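Local coordinates for ribulose-bisphosphate carboxylase (Alicyclobacillus acidocaldarius subsp. acidocaldarius, PDB 4NAS), which is a member of the RuBisCO large-chain family, pairing an N-terminal domain with a TIM-barrel catalytic domain, at residues B[241-246]-B[264-269]; B[299-304]-B[335-340]. One frame throughout, in Å; residues are numbered along the deposited sequence.

Contact 1: B[241-246]-B[264-269]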
ATOM      1  N   VAL B 241       6.023 -13.323   4.022  1.00 20.42           N
ATOM      2  CA  VAL B 241       5.672 -12.337   3.020  1.00 21.41           C
ATOM      3  C   VAL B 241       5.358 -11.012   3.687  1.00 20.08           C
ATOM      4  O   VAL B 241       4.515 -10.942   4.598  1.00 13.72           O
ATOM      5  CB  VAL B 241       4.461 -12.793   2.154  1.00 19.72           C
ATOM      6  CG1 VAL B 241       4.170 -11.777   1.056  1.00 22.08           C
ATOM      7  CG2 VAL B 241       4.734 -14.139   1.517  1.00 16.13           C
ATOM      8  N   ASN B 242       6.065  -9.975   3.248  1.00 16.74           N
ATOM      9  CA  ASN B 242       5.718  -8.595   3.564  1.00 18.79           C
ATOM     10  C   ASN B 242       4.508  -8.135   2.743  1.00 13.19           C
ATOM     11  O   ASN B 242       4.628  -7.436   1.730  1.00 15.04           O
ATOM     12  CB  ASN B 242       6.905  -7.695   3.308  1.00 18.64           C
ATOM     13  CG  ASN B 242       8.052  -7.984   4.270  1.00 19.73           C
ATOM     14  OD1 ASN B 242       7.884  -7.907   5.497  1.00 20.02           O
ATOM     15  ND2 ASN B 242       9.204  -8.352   3.722  1.00 17.36           N
ATOM     16  N   VAL B 243       3.348  -8.535   3.210  1.00 14.63           N
ATOM     17  CA  VAL B 243       2.130  -8.402   2.396  1.00 19.31           C
ATOM     18  C   VAL B 243       1.826  -6.980   1.948  1.00 12.81           C
ATOM     19  O   VAL B 243       1.525  -6.708   0.759  1.00 20.26           O
ATOM     20  CB  VAL B 243       0.939  -8.975   3.154  1.00 22.96           C
ATOM     21  CG1 VAL B 243      -0.309  -8.913   2.278  1.00 16.71           C
ATOM     22  CG2 VAL B 243       1.254 -10.416   3.549  1.00 27.73           C
ATOM     23  N   VAL B 244       1.861  -6.055   2.899  1.00 16.15           N
ATOM     24  CA  VAL B 244       1.517  -4.667   2.589  1.00 14.44           C
ATOM     25  C   VAL B 244       2.540  -4.025   1.636  1.00 18.72           C
ATOM     26  O   VAL B 244       2.179  -3.200   0.788  1.00 18.03           O
ATOM     27  CB  VAL B 244       1.323  -3.807   3.888  1.00 23.35           C
ATOM     28  CG1 VAL B 244       1.014  -2.314   3.558  1.00 16.84           C
ATOM     29  CG2 VAL B 244       0.211  -4.400   4.756  1.00 24.71           C
ATOM     30  N   ALA B 245       3.812  -4.397   1.756  1.00 14.65           N
ATOM     31  CA  ALA B 245       4.818  -3.843   0.851  1.00 18.18           C
ATOM     32  C   ALA B 245       4.543  -4.300  -0.586  1.00 26.51           C
ATOM     33  O   ALA B 245       4.699  -3.533  -1.562  1.00 20.95           O
ATOM     34  CB  ALA B 245       6.212  -4.248   1.287  1.00 18.56           C
ATOM     35  N   TYR B 246       4.117  -5.549  -0.724  1.00 18.54           N
ATOM     36  CA  TYR B 246       3.958  -6.104  -2.066  1.00 21.72           C
ATOM     37  C   TYR B 246       2.579  -5.801  -2.642  1.00 27.06           C
ATOM     38  O   TYR B 246       2.431  -5.638  -3.853  1.00 28.72           O
ATOM     39  CB  TYR B 246       4.186  -7.604  -2.052  1.00 14.35           C
ATOM     40  CG  TYR B 246       5.612  -7.994  -2.331  1.00 18.36           C
ATOM     41  CD1 TYR B 246       6.181  -7.750  -3.576  1.00 24.68           C
ATOM     42  CD2 TYR B 246       6.381  -8.634  -1.367  1.00 18.68           C
ATOM     43  CE1 TYR B 246       7.482  -8.115  -3.848  1.00 22.62           C
ATOM     44  CE2 TYR B 246       7.707  -9.008  -1.635  1.00 24.47           C
ATOM     45  CZ  TYR B 246       8.241  -8.743  -2.876  1.00 21.37           C
ATOM     46  OH  TYR B 246       9.530  -9.126  -3.174  1.00 20.59           O
ATOM     47  N   ILE B 264       1.592 -19.521   4.049  1.00 20.94           N
ATOM     48  CA  ILE B 264       2.058 -18.145   4.018  1.00 20.60           C
ATOM     49  C   ILE B 264       2.127 -17.537   5.442  1.00 17.05           C
ATOM     50  O   ILE B 264       1.184 -17.629   6.233  1.00 17.43           O
ATOM     51  CB  ILE B 264       1.156 -17.276   3.091  1.00 16.79           C
ATOM     52  CG1 ILE B 264       1.291 -17.762   1.633  1.00 26.75           C
ATOM     53  CG2 ILE B 264       1.467 -15.779   3.280  1.00 15.89           C
ATOM     54  CD1 ILE B 264       0.261 -17.178   0.681  1.00 26.46           C
ATOM     55  N   LEU B 265       3.251 -16.920   5.755  1.00 19.46           N
ATOM     56  CA  LEU B 265       3.421 -16.263   7.040  1.00 15.47           C
ATOM     57  C   LEU B 265       3.400 -14.752   6.759  1.00 14.79           C
ATOM     58  O   LEU B 265       4.384 -14.168   6.281  1.00 18.62           O
ATOM     59  CB  LEU B 265       4.735 -16.715   7.707  1.00 18.29           C
ATOM     60  CG  LEU B 265       5.271 -15.938   8.933  1.00 18.46           C
ATOM     61  CD1 LEU B 265       4.325 -16.092  10.132  1.00 19.80           C
ATOM     62  CD2 LEU B 265       6.720 -16.392   9.316  1.00 21.50           C
ATOM     63  N   ALA B 266       2.250 -14.137   7.017  1.00 18.80           N
ATOM     64  CA  ALA B 266       2.062 -12.707   6.776  1.00 18.02           C
ATOM     65  C   ALA B 266       2.751 -11.786   7.791  1.00 14.92           C
ATOM     66  O   ALA B 266       2.410 -11.766   8.993  1.00 14.34           O
ATOM     67  CB  ALA B 266       0.619 -12.387   6.698  1.00 24.21           C
ATOM     68  N   HIS B 267       3.701 -10.986   7.313  1.00 14.38           N
ATOM     69  CA  HIS B 267       4.401 -10.064   8.220  1.00 16.76           C
ATOM     70  C   HIS B 267       3.793  -8.660   8.071  1.00 15.52           C
ATOM     71  O   HIS B 267       3.492  -8.247   6.969  1.00 14.00           O
ATOM     72  CB  HIS B 267       5.930 -10.044   7.961  1.00 18.09           C
ATOM     73  CG  HIS B 267       6.695  -9.246   8.977  1.00 15.10           C
ATOM     74  ND1 HIS B 267       6.759  -7.866   8.946  1.00 14.33           N
ATOM     75  CD2 HIS B 267       7.355  -9.622  10.105  1.00 19.37           C
ATOM     76  CE1 HIS B 267       7.445  -7.429   9.990  1.00 17.44           C
ATOM     77  NE2 HIS B 267       7.809  -8.474  10.716  1.00 18.25           N
ATOM     78  N   PRO B 268       3.619  -7.916   9.180  1.00 16.35           N
ATOM     79  CA  PRO B 268       2.923  -6.623   9.056  1.00 17.08           C
ATOM     80  C   PRO B 268       3.758  -5.423   8.629  1.00 18.14           C
ATOM     81  O   PRO B 268       3.247  -4.314   8.770  1.00 17.37           O
ATOM     82  CB  PRO B 268       2.424  -6.361  10.486  1.00 17.81           C
ATOM     83  CG  PRO B 268       3.399  -7.039  11.332  1.00 17.68           C
ATOM     84  CD  PRO B 268       3.774  -8.310  10.588  1.00 15.17           C
ATOM     85  N   ALA B 269       5.003  -5.612   8.192  1.00 16.40           N
ATOM     86  CA  ALA B 269       5.854  -4.498   7.790  1.00 17.69           C
ATOM     87  C   ALA B 269       5.098  -3.488   6.942  1.00 19.78           C
ATOM     88  O   ALA B 269       4.362  -3.877   6.030  1.00 17.70           O
ATOM     89  CB  ALA B 269       7.077  -5.005   7.031  1.00 22.86           C
TER
HETATM   90  O   HOH W   1       3.937  -6.340   5.280  1.00 27.84           O
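In the TIM barrel of the catalytic domain, Val241 and Ala266 pair two neighbouring parallel strands, 238-242 and 264-267, near the ends where the chain leaves the barrel wall. The contact illustrates how one pair of strands can serve two different environments. Its backbone core is a parallel ladder: Val241 N donates to Leu265 O at 2.9 Å, and His267 N donates to Val241 O at 2.8 Å in an almost straight bond. Val241 thus uses both its amide and its carbonyl on residues flanking Ala266.

The face carrying Val241 and Ala266 is apolar. There Val243 CG2, anti to its own carbonyl carbon, reaches Ala266 CB at 3.8 Å, and the surrounding helices 248-256 and 284-295 cover this layer through Val251 and Met292. On the face of Asn242 and His267, the two side chains lie alongside each other and point the same way, their amide and ring planes 79° apart, and both touch Glu179, a ligand of a bound calcium ion. Asn242 OD1 sits 3.6 Å from His267 ND1 and 3.4 Å from Ala269 CB; it is buried here without a polar partner in the model. The second subunit closes over this end, with its Val96 packing on Asn242.

Past the ladder one chain enters helix 243-246 and the other a loop, and a water joins them. It accepts from Val244 N in the first turn of the helix and donates to His267 O and Ala269 O. That loop also folds back on the imidazole: chi1 (-173°) sets His267 CG anti to the backbone N, and the ring's turn about CB-CG (chi2 -79°) leaves His267 ND1 beside Ala269 N, which donates to it over 3.0 Å from somewhat outside the ring plane.

Contact 2: B[299-304]-B[335-340]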
ATOM      1  N   ILE B 299      -0.804 -17.749   8.724  1.00 23.82           N
ATOM      2  CA  ILE B 299      -0.374 -17.273  10.026  1.00 15.60           C
ATOM      3  C   ILE B 299      -0.261 -15.775   9.920  1.00 14.88           C
ATOM      4  O   ILE B 299       0.339 -15.247   8.965  1.00 14.83           O
ATOM      5  CB  ILE B 299       1.008 -17.846  10.428  1.00 24.14           C
ATOM      6  CG1 ILE B 299       0.975 -19.381  10.422  1.00 23.82           C
ATOM      7  CG2 ILE B 299       1.397 -17.353  11.827  1.00 17.92           C
ATOM      8  CD1 ILE B 299       2.344 -20.008  10.491  1.00 25.69           C
ATOM      9  N   GLY B 300      -0.817 -15.073  10.900  1.00 15.16           N
ATOM     10  CA  GLY B 300      -0.797 -13.623  10.844  1.00 15.46           C
ATOM     11  C   GLY B 300      -0.081 -13.030  12.052  1.00 20.69           C
ATOM     12  O   GLY B 300      -0.470 -13.279  13.189  1.00 16.87           O
ATOM     13  N   ILE B 301       0.963 -12.250  11.785  1.00 19.66           N
ATOM     14  CA  ILE B 301       1.765 -11.590  12.811  1.00 17.50           C
ATOM     15  C   ILE B 301       1.220 -10.169  12.984  1.00 18.60           C
ATOM     16  O   ILE B 301       0.984  -9.484  12.001  1.00 16.44           O
ATOM     17  CB  ILE B 301       3.241 -11.491  12.339  1.00 13.65           C
ATOM     18  CG1 ILE B 301       3.845 -12.884  12.117  1.00 19.42           C
ATOM     19  CG2 ILE B 301       4.067 -10.597  13.291  1.00 13.70           C
ATOM     20  CD1 ILE B 301       5.230 -12.858  11.448  1.00 23.31           C
ATOM     21  N   PHE B 302       0.995  -9.745  14.223  1.00 14.15           N
ATOM     22  CA  PHE B 302       0.453  -8.412  14.511  1.00 13.20           C
ATOM     23  C   PHE B 302       0.964  -7.996  15.895  1.00 16.09           C
ATOM     24  O   PHE B 302       1.379  -8.864  16.682  1.00 23.28           O
ATOM     25  CB  PHE B 302      -1.105  -8.414  14.443  1.00 15.82           C
ATOM     26  CG  PHE B 302      -1.756  -9.443  15.336  1.00 17.13           C
ATOM     27  CD1 PHE B 302      -1.969 -10.736  14.884  1.00 13.70           C
ATOM     28  CD2 PHE B 302      -2.124  -9.124  16.647  1.00 24.90           C
ATOM     29  CE1 PHE B 302      -2.549 -11.692  15.716  1.00 18.37           C
ATOM     30  CE2 PHE B 302      -2.707 -10.081  17.493  1.00 23.30           C
ATOM     31  CZ  PHE B 302      -2.912 -11.370  17.029  1.00 18.32           C
ATOM     32  N   PRO B 303       1.011  -6.678  16.192  1.00 17.64           N
ATOM     33  CA  PRO B 303       1.533  -6.237  17.497  1.00 18.00           C
ATOM     34  C   PRO B 303       0.676  -6.739  18.652  1.00 21.85           C
ATOM     35  O   PRO B 303      -0.550  -6.602  18.553  1.00 24.33           O
ATOM     36  CB  PRO B 303       1.442  -4.700  17.404  1.00 23.02           C
ATOM     37  CG  PRO B 303       1.532  -4.413  15.975  1.00 18.47           C
ATOM     38  CD  PRO B 303       0.874  -5.548  15.251  1.00 18.36           C
ATOM     39  N   SER B 304       1.289  -7.323  19.692  1.00 18.81           N
ATOM     40  CA  SER B 304       0.545  -7.841  20.852  1.00 21.15           C
ATOM     41  C   SER B 304       0.103  -6.711  21.773  1.00 22.28           C
ATOM     42  O   SER B 304       0.580  -5.583  21.650  1.00 21.95           O
ATOM     43  CB  SER B 304       1.389  -8.800  21.695  1.00 27.97           C
ATOM     44  OG  SER B 304       2.339  -8.073  22.488  1.00 19.99           O
ATOM     45  N   ALA B 335      -0.240 -14.728  15.476  1.00 18.16           N
ATOM     46  CA  ALA B 335       1.125 -14.743  15.994  1.00 18.94           C
ATOM     47  C   ALA B 335       1.472 -13.359  16.569  1.00 17.38           C
ATOM     48  O   ALA B 335       2.181 -12.568  15.933  1.00 17.44           O
ATOM     49  CB  ALA B 335       2.085 -15.124  14.891  1.00 19.72           C
ATOM     50  N   PRO B 336       0.929 -13.047  17.755  1.00 20.81           N
ATOM     51  CA  PRO B 336       1.115 -11.703  18.304  1.00 20.17           C
ATOM     52  C   PRO B 336       2.568 -11.496  18.723  1.00 24.69           C
ATOM     53  O   PRO B 336       3.212 -12.410  19.261  1.00 22.25           O
ATOM     54  CB  PRO B 336       0.138 -11.669  19.487  1.00 17.16           C
ATOM     55  CG  PRO B 336      -0.073 -13.111  19.854  1.00 19.87           C
ATOM     56  CD  PRO B 336       0.062 -13.890  18.599  1.00 19.82           C
ATOM     57  N   SER B 337       3.081 -10.304  18.446  1.00 20.10           N
ATOM     58  CA  SER B 337       4.501 -10.037  18.571  1.00 27.99           C
ATOM     59  C   SER B 337       4.763  -9.003  19.668  1.00 25.93           C
ATOM     60  O   SER B 337       3.872  -8.206  20.004  1.00 23.82           O
ATOM     61  CB  SER B 337       5.065  -9.548  17.226  1.00 31.62           C
ATOM     62  OG  SER B 337       4.525  -8.277  16.850  1.00 24.29           O
ATOM     63  N   ALA B 338       5.987  -9.038  20.204  1.00 18.33           N
ATOM     64  CA  ALA B 338       6.474  -8.143  21.274  1.00 24.30           C
ATOM     65  C   ALA B 338       6.012  -8.488  22.695  1.00 28.10           C
ATOM     66  O   ALA B 338       4.838  -8.732  22.949  1.00 25.90           O
ATOM     67  CB  ALA B 338       6.227  -6.664  20.950  1.00 24.64           C
ATOM     68  N   GLY B 339       6.961  -8.527  23.627  1.00 24.78           N
ATOM     69  CA  GLY B 339       6.619  -8.822  25.005  1.00 20.54           C
ATOM     70  C   GLY B 339       6.281 -10.286  25.222  1.00 28.65           C
ATOM     71  O   GLY B 339       5.651 -10.644  26.209  1.00 35.26           O
ATOM     72  N   ILE B 340       6.699 -11.139  24.295  1.00 26.05           N
ATOM     73  CA  ILE B 340       6.415 -12.563  24.389  1.00 30.15           C
ATOM     74  C   ILE B 340       7.538 -13.287  25.150  1.00 31.54           C
ATOM     75  O   ILE B 340       8.611 -13.488  24.603  1.00 34.35           O
ATOM     76  CB  ILE B 340       6.295 -13.176  22.986  1.00 25.38           C
ATOM     77  CG1 ILE B 340       5.317 -12.361  22.126  1.00 29.27           C
ATOM     78  CG2 ILE B 340       5.911 -14.658  23.061  1.00 23.38           C
ATOM     79  CD1 ILE B 340       3.870 -12.287  22.671  1.00 29.28           C
TER
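Phe302 O accepts from Ser337 N at 2.8 Å, nearly along the C=O axis, and also receives a CA-H...O contact from Pro336 CA at 3.3 Å. This carbonyl lies midway along the parallel pairing of the beta-alpha-beta unit formed by strand 299-303, helix 313-324 and strand 333-337 in the TIM barrel. Ala335 N donates to Gly300 O (2.7 Å) at one end; at the other, Ser304 N returns a bond to Ser337 O, so the two backbone bonds of Ser337 bracket Pro303.

Side chains divide between two faces. Ala335 CB fits against Ile299 CG2 and Ile301 CG1, on the side where Val357 of strand 357-359 also packs. On the opposite face, Phe302 holds CG between its backbone N and carbonyl carbon (chi1 55°). The side chains of Phe302 and Pro336 run side by side; Pro336 CA lies over the centre of one ring face, 4.2 Å above its plane, and Phe302 CE2 is 3.8 Å from Pro336 CB. Phe352 of helix 345-352 packs against both residues.

Where the strands give way to loops, a side chain takes over from the backbone: Ser304 OG accepts from Tyr306 N and donates to Ala338 O at 2.6 Å.

The two contacts are successive seams of one barrel wall: strands 264-267 and 299-303 are neighbours, and probable hydrogen bonds from Ala266 N to Ile299 O and from Ile301 N to Ala266 O stitch contact 1 to contact 2. Both are largely buried, but contact 2 runs out to an exposed residue, Ala338, while none in contact 1 is exposed. Their chemistry follows position. Contact 1 lies nearer bound calcium and meets the second subunit through several residues, whereas contact 2 reaches it through Pro303 alone. Both share backbone ladders, but contact 1 brings together an amide, an imidazole and a bridging water, and contact 2 adds an aromatic-proline pair and a serine hydroxyl.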